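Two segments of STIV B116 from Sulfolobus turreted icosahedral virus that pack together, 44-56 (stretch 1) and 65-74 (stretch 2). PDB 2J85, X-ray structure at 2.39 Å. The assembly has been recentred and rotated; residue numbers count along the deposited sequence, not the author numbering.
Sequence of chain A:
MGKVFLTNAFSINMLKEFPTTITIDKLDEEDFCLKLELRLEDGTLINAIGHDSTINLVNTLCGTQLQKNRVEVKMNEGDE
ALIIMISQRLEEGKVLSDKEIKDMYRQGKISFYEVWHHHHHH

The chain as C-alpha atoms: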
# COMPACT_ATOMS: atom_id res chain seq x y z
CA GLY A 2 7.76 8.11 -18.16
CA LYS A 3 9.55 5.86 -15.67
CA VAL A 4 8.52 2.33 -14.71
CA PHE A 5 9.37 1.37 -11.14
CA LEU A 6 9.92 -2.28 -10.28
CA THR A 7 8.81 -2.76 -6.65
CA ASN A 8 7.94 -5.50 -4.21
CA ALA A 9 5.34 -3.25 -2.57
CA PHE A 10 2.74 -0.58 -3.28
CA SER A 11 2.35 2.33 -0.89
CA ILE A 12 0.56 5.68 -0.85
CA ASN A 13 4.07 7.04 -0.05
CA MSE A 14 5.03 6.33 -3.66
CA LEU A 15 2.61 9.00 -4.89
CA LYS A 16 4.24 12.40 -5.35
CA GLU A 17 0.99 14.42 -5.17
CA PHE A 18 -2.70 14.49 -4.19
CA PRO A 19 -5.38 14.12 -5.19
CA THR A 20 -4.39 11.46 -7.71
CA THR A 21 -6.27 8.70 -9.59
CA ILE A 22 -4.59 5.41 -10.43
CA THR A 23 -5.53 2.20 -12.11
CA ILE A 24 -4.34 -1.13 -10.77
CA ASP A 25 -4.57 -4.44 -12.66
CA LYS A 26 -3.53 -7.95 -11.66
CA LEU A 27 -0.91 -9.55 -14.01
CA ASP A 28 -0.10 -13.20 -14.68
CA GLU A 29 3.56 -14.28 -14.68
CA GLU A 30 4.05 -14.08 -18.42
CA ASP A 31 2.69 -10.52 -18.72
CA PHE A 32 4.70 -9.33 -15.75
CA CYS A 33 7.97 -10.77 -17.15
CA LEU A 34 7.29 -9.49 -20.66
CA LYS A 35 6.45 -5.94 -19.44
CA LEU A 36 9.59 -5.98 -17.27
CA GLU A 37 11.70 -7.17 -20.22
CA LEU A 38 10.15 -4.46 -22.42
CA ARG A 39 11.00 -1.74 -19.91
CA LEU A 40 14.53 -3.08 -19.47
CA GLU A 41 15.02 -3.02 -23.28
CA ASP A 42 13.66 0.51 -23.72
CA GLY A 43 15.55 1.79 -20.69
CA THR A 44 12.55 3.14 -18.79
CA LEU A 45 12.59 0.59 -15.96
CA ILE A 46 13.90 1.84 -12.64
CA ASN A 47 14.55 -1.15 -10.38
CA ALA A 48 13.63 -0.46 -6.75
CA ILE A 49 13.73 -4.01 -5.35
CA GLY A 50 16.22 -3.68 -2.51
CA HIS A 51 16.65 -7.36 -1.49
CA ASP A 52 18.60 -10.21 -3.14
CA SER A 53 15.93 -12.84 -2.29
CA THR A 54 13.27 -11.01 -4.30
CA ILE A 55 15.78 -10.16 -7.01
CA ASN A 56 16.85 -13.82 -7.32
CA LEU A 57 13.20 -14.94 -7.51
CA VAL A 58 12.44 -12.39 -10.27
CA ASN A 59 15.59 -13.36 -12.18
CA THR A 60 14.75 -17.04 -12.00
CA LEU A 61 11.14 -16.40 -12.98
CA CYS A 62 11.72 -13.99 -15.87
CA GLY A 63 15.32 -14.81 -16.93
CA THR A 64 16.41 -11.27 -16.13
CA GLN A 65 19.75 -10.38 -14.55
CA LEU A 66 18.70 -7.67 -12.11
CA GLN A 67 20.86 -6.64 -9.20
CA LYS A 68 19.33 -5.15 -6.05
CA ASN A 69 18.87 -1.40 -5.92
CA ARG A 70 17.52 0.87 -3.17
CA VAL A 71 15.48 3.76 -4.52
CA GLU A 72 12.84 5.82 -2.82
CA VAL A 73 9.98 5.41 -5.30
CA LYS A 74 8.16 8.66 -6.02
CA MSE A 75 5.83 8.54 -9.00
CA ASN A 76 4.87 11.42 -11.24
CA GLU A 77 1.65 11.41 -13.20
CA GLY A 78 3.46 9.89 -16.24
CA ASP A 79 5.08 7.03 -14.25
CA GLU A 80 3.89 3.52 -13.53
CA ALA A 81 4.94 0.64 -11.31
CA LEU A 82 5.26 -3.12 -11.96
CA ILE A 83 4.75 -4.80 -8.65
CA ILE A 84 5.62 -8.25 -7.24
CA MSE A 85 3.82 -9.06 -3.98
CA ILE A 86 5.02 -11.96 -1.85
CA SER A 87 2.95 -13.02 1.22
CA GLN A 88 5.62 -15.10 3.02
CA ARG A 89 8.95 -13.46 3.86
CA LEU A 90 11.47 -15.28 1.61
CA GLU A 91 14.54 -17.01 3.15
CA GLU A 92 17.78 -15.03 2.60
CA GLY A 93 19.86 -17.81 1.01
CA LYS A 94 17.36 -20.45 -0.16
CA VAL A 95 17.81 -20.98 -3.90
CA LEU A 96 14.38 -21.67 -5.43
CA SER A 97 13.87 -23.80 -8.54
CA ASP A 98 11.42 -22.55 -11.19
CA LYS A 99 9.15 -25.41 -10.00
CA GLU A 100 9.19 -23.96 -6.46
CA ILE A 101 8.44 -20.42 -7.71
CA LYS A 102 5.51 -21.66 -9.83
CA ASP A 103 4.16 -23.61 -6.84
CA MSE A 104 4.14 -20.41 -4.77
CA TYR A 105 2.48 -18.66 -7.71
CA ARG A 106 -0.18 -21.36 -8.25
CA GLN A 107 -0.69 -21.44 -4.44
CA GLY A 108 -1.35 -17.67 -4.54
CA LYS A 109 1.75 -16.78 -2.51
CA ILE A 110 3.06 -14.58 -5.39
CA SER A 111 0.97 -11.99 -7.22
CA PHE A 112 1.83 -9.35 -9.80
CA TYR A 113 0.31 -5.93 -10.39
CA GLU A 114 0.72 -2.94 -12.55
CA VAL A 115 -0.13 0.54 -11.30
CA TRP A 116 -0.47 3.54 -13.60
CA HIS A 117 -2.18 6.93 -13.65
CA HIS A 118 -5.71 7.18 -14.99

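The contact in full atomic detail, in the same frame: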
# COMPACT_ATOMS: atom_id res chain seq x y z
N THR A 44 13.41 2.33 -19.65
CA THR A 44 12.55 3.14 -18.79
C THR A 44 12.35 2.51 -17.41
O THR A 44 11.91 3.19 -16.49
CB THR A 44 11.17 3.46 -19.44
OG1 THR A 44 10.50 2.25 -19.82
CG2 THR A 44 11.35 4.40 -20.66
N LEU A 45 12.69 1.23 -17.25
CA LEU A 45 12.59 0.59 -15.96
C LEU A 45 13.56 1.21 -14.96
O LEU A 45 14.74 1.33 -15.24
CB LEU A 45 12.87 -0.91 -16.03
CG LEU A 45 12.45 -1.64 -14.72
CD1 LEU A 45 11.01 -2.08 -14.83
CD2 LEU A 45 13.36 -2.81 -14.33
N ILE A 46 13.05 1.58 -13.78
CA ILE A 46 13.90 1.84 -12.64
C ILE A 46 13.62 0.73 -11.66
O ILE A 46 12.49 0.55 -11.24
CB ILE A 46 13.59 3.19 -12.01
CG1 ILE A 46 13.85 4.31 -13.02
CG2 ILE A 46 14.42 3.41 -10.72
CD1 ILE A 46 13.63 5.72 -12.42
N ASN A 47 14.64 -0.03 -11.31
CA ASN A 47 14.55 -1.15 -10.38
C ASN A 47 14.68 -0.64 -8.96
O ASN A 47 15.68 -0.02 -8.61
CB ASN A 47 15.68 -2.15 -10.66
CG ASN A 47 15.74 -3.27 -9.65
OD1 ASN A 47 14.71 -3.68 -9.09
ND2 ASN A 47 16.95 -3.78 -9.40
N ALA A 48 13.67 -0.90 -8.15
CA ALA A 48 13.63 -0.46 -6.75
C ALA A 48 13.42 -1.65 -5.80
O ALA A 48 12.91 -1.47 -4.71
CB ALA A 48 12.50 0.57 -6.57
N ILE A 49 13.77 -2.85 -6.24
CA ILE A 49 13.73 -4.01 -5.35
C ILE A 49 15.07 -4.06 -4.65
O ILE A 49 16.12 -4.27 -5.28
CB ILE A 49 13.44 -5.31 -6.10
CG1 ILE A 49 11.94 -5.36 -6.46
CG2 ILE A 49 13.81 -6.52 -5.24
CD1 ILE A 49 11.59 -6.39 -7.46
N GLY A 50 15.02 -3.83 -3.33
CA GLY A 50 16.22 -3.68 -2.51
C GLY A 50 16.84 -4.96 -1.96
O GLY A 50 17.95 -4.91 -1.44
N HIS A 51 16.16 -6.10 -2.08
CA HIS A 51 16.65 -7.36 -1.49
C HIS A 51 16.98 -8.45 -2.51
O HIS A 51 16.23 -8.68 -3.47
CB HIS A 51 15.64 -7.88 -0.47
CG HIS A 51 15.38 -6.92 0.64
ND1 HIS A 51 16.24 -6.78 1.72
CD2 HIS A 51 14.38 -6.02 0.84
CE1 HIS A 51 15.77 -5.85 2.53
NE2 HIS A 51 14.65 -5.38 2.02
N ASP A 52 18.10 -9.14 -2.26
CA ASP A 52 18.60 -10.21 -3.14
C ASP A 52 17.62 -11.39 -3.29
O ASP A 52 17.54 -11.99 -4.36
CB ASP A 52 19.96 -10.74 -2.63
CG ASP A 52 21.16 -9.99 -3.25
OD1 ASP A 52 21.03 -9.42 -4.36
OD2 ASP A 52 22.25 -10.00 -2.62
N SER A 53 16.86 -11.70 -2.23
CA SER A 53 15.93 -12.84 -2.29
C SER A 53 14.84 -12.61 -3.33
O SER A 53 14.48 -13.51 -4.08
CB SER A 53 15.29 -13.11 -0.91
OG SER A 53 16.01 -12.47 0.12
N THR A 54 14.32 -11.39 -3.37
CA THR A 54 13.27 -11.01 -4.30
C THR A 54 13.85 -10.87 -5.69
O THR A 54 13.28 -11.35 -6.67
CB THR A 54 12.60 -9.70 -3.87
OG1 THR A 54 12.17 -9.81 -2.51
CG2 THR A 54 11.40 -9.37 -4.78
N ILE A 55 15.02 -10.24 -5.77
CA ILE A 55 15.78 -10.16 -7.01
C ILE A 55 16.09 -11.53 -7.62
O ILE A 55 15.88 -11.73 -8.80
CB ILE A 55 17.09 -9.37 -6.79
CG1 ILE A 55 16.78 -7.87 -6.68
CG2 ILE A 55 18.12 -9.64 -7.90
CD1 ILE A 55 16.16 -7.25 -7.95
N ASN A 56 16.57 -12.47 -6.82
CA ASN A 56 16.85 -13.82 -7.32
C ASN A 56 15.59 -14.52 -7.81
O ASN A 56 15.61 -15.15 -8.86
CB ASN A 56 17.55 -14.70 -6.27
CG ASN A 56 18.94 -14.19 -5.87
OD1 ASN A 56 19.47 -14.59 -4.84
ND2 ASN A 56 19.52 -13.29 -6.68
N GLN A 65 18.51 -10.35 -15.30
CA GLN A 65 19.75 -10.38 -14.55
C GLN A 65 19.86 -9.13 -13.68
O GLN A 65 20.89 -8.45 -13.67
CB GLN A 65 20.96 -10.48 -15.50
CG GLN A 65 20.78 -11.50 -16.61
CD GLN A 65 22.09 -12.00 -17.15
OE1 GLN A 65 23.15 -11.53 -16.75
NE2 GLN A 65 22.02 -12.96 -18.08
N LEU A 66 18.78 -8.85 -12.96
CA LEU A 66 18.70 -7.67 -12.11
C LEU A 66 19.58 -7.85 -10.91
O LEU A 66 19.72 -8.95 -10.41
CB LEU A 66 17.26 -7.42 -11.63
CG LEU A 66 16.21 -7.16 -12.72
CD1 LEU A 66 14.82 -7.31 -12.15
CD2 LEU A 66 16.42 -5.81 -13.38
N GLN A 67 20.17 -6.74 -10.48
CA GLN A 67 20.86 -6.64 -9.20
C GLN A 67 20.03 -5.73 -8.30
O GLN A 67 19.31 -4.86 -8.79
CB GLN A 67 22.26 -6.09 -9.42
CG GLN A 67 23.21 -7.08 -10.05
CD GLN A 67 24.58 -6.47 -10.40
OE1 GLN A 67 24.93 -6.36 -11.56
NE2 GLN A 67 25.33 -6.08 -9.39
N LYS A 68 20.11 -5.94 -6.99
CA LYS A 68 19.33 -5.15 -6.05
C LYS A 68 19.69 -3.67 -6.11
O LYS A 68 20.84 -3.29 -6.42
CB LYS A 68 19.45 -5.68 -4.60
CG LYS A 68 20.86 -5.63 -3.99
CD LYS A 68 20.77 -5.68 -2.48
CE LYS A 68 22.11 -5.97 -1.83
NZ LYS A 68 21.92 -6.36 -0.39
N ASN A 69 18.70 -2.83 -5.82
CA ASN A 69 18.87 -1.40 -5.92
C ASN A 69 17.87 -0.72 -4.99
O ASN A 69 16.66 -0.93 -5.13
CB ASN A 69 18.67 -0.97 -7.38
CG ASN A 69 18.99 0.50 -7.62
OD1 ASN A 69 19.98 1.04 -7.09
ND2 ASN A 69 18.18 1.15 -8.45
N ARG A 70 18.37 0.06 -4.04
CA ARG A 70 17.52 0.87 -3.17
C ARG A 70 17.26 2.25 -3.77
O ARG A 70 18.17 2.99 -4.13
CB ARG A 70 18.13 1.02 -1.77
CG ARG A 70 17.76 -0.12 -0.81
CD ARG A 70 17.91 0.30 0.64
NE ARG A 70 19.25 0.80 0.95
CZ ARG A 70 19.58 1.43 2.08
NH1 ARG A 70 18.68 1.67 3.03
NH2 ARG A 70 20.83 1.83 2.27
N VAL A 71 15.98 2.58 -3.86
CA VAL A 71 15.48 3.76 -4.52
C VAL A 71 14.26 4.10 -3.69
O VAL A 71 13.49 3.22 -3.34
CB VAL A 71 15.02 3.41 -5.97
CG1 VAL A 71 14.26 4.59 -6.63
CG2 VAL A 71 16.20 2.97 -6.82
N GLU A 72 14.10 5.37 -3.36
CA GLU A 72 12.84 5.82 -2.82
C GLU A 72 11.95 6.06 -4.02
O GLU A 72 12.26 6.92 -4.85
CB GLU A 72 13.02 7.08 -2.00
CG GLU A 72 11.80 7.45 -1.16
CD GLU A 72 11.96 8.78 -0.47
OE1 GLU A 72 12.36 9.74 -1.17
OE2 GLU A 72 11.71 8.85 0.76
N VAL A 73 10.88 5.28 -4.16
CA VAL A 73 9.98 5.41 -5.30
C VAL A 73 9.04 6.59 -5.08
O VAL A 73 8.34 6.66 -4.08
CB VAL A 73 9.19 4.10 -5.56
CG1 VAL A 73 8.30 4.23 -6.79
CG2 VAL A 73 10.16 2.90 -5.72
N LYS A 74 9.09 7.55 -6.00
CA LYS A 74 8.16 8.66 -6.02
C LYS A 74 7.67 8.85 -7.45
O LYS A 74 8.44 9.22 -8.33
CB LYS A 74 8.82 9.94 -5.50
CG LYS A 74 9.00 9.97 -3.99
CD LYS A 74 7.73 10.32 -3.24
CE LYS A 74 7.93 10.15 -1.73
NZ LYS A 74 6.74 10.58 -0.90

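Two asparagines organise this contact, and both have chi1 in t. N47 (chi1 174°) leaves the strand with CA-to-CB pointing sideways, but its amide end comes nearer to the second stretch. N47 OD1 accepts a hydrogen bond from I49 N at 3.1 Å, tying the side chain to its own main chain two residues on. The same orientation sets N47 ND2 only 2.7 Å from Q67 O, although the angle is too poor for a hydrogen bond. N69 (chi1 -173°) reaches the opposite way across the contact: N69 ND2 donates to N47 O at 2.8 Å, while N69 N donates to I49 O at 3.0 Å with a nearly straight angle of 166°. Asparagine suits this position because its short amide carries a donor, ND2, that reaches N47 O while the backbone N of N69 binds I49 O. I49 O also receives a CA-H...O contact from K68 CA at 3.4 Å.

Beside this polar centre, A48 makes an apolar contact. Its side chain, a single methyl, lets V71 and V73 come close: A48 CB lies 3.8 Å from V71 CB and 3.4 Å from V73 CG2. G50 sits where space is short, since an ideal CB there would be 3.3 Å from R70 CG.

At the other end, the helix that follows H51 presents I55. CA-to-CB of I55 and of L66 each points toward the other stretch, so these branched aliphatic side chains can fill the gap between helix and loop with apolar surface. With both chi angles in m, I55 CD1 comes to 3.8 Å from L66 CB, and I55 CG2 lies 3.1 Å from L66 O. In the mt rotamer, L66 CD2 extends to 4.4 Å from L45 CD2. K68 combines a p chi1 with an otherwise extended chain, so its methylenes lie along G50, with K68 CD 3.1 Å from G50 O. K68 NZ ends 4.3 Å from D52 OD2, a favourable pairing of charges but too long for a salt bridge.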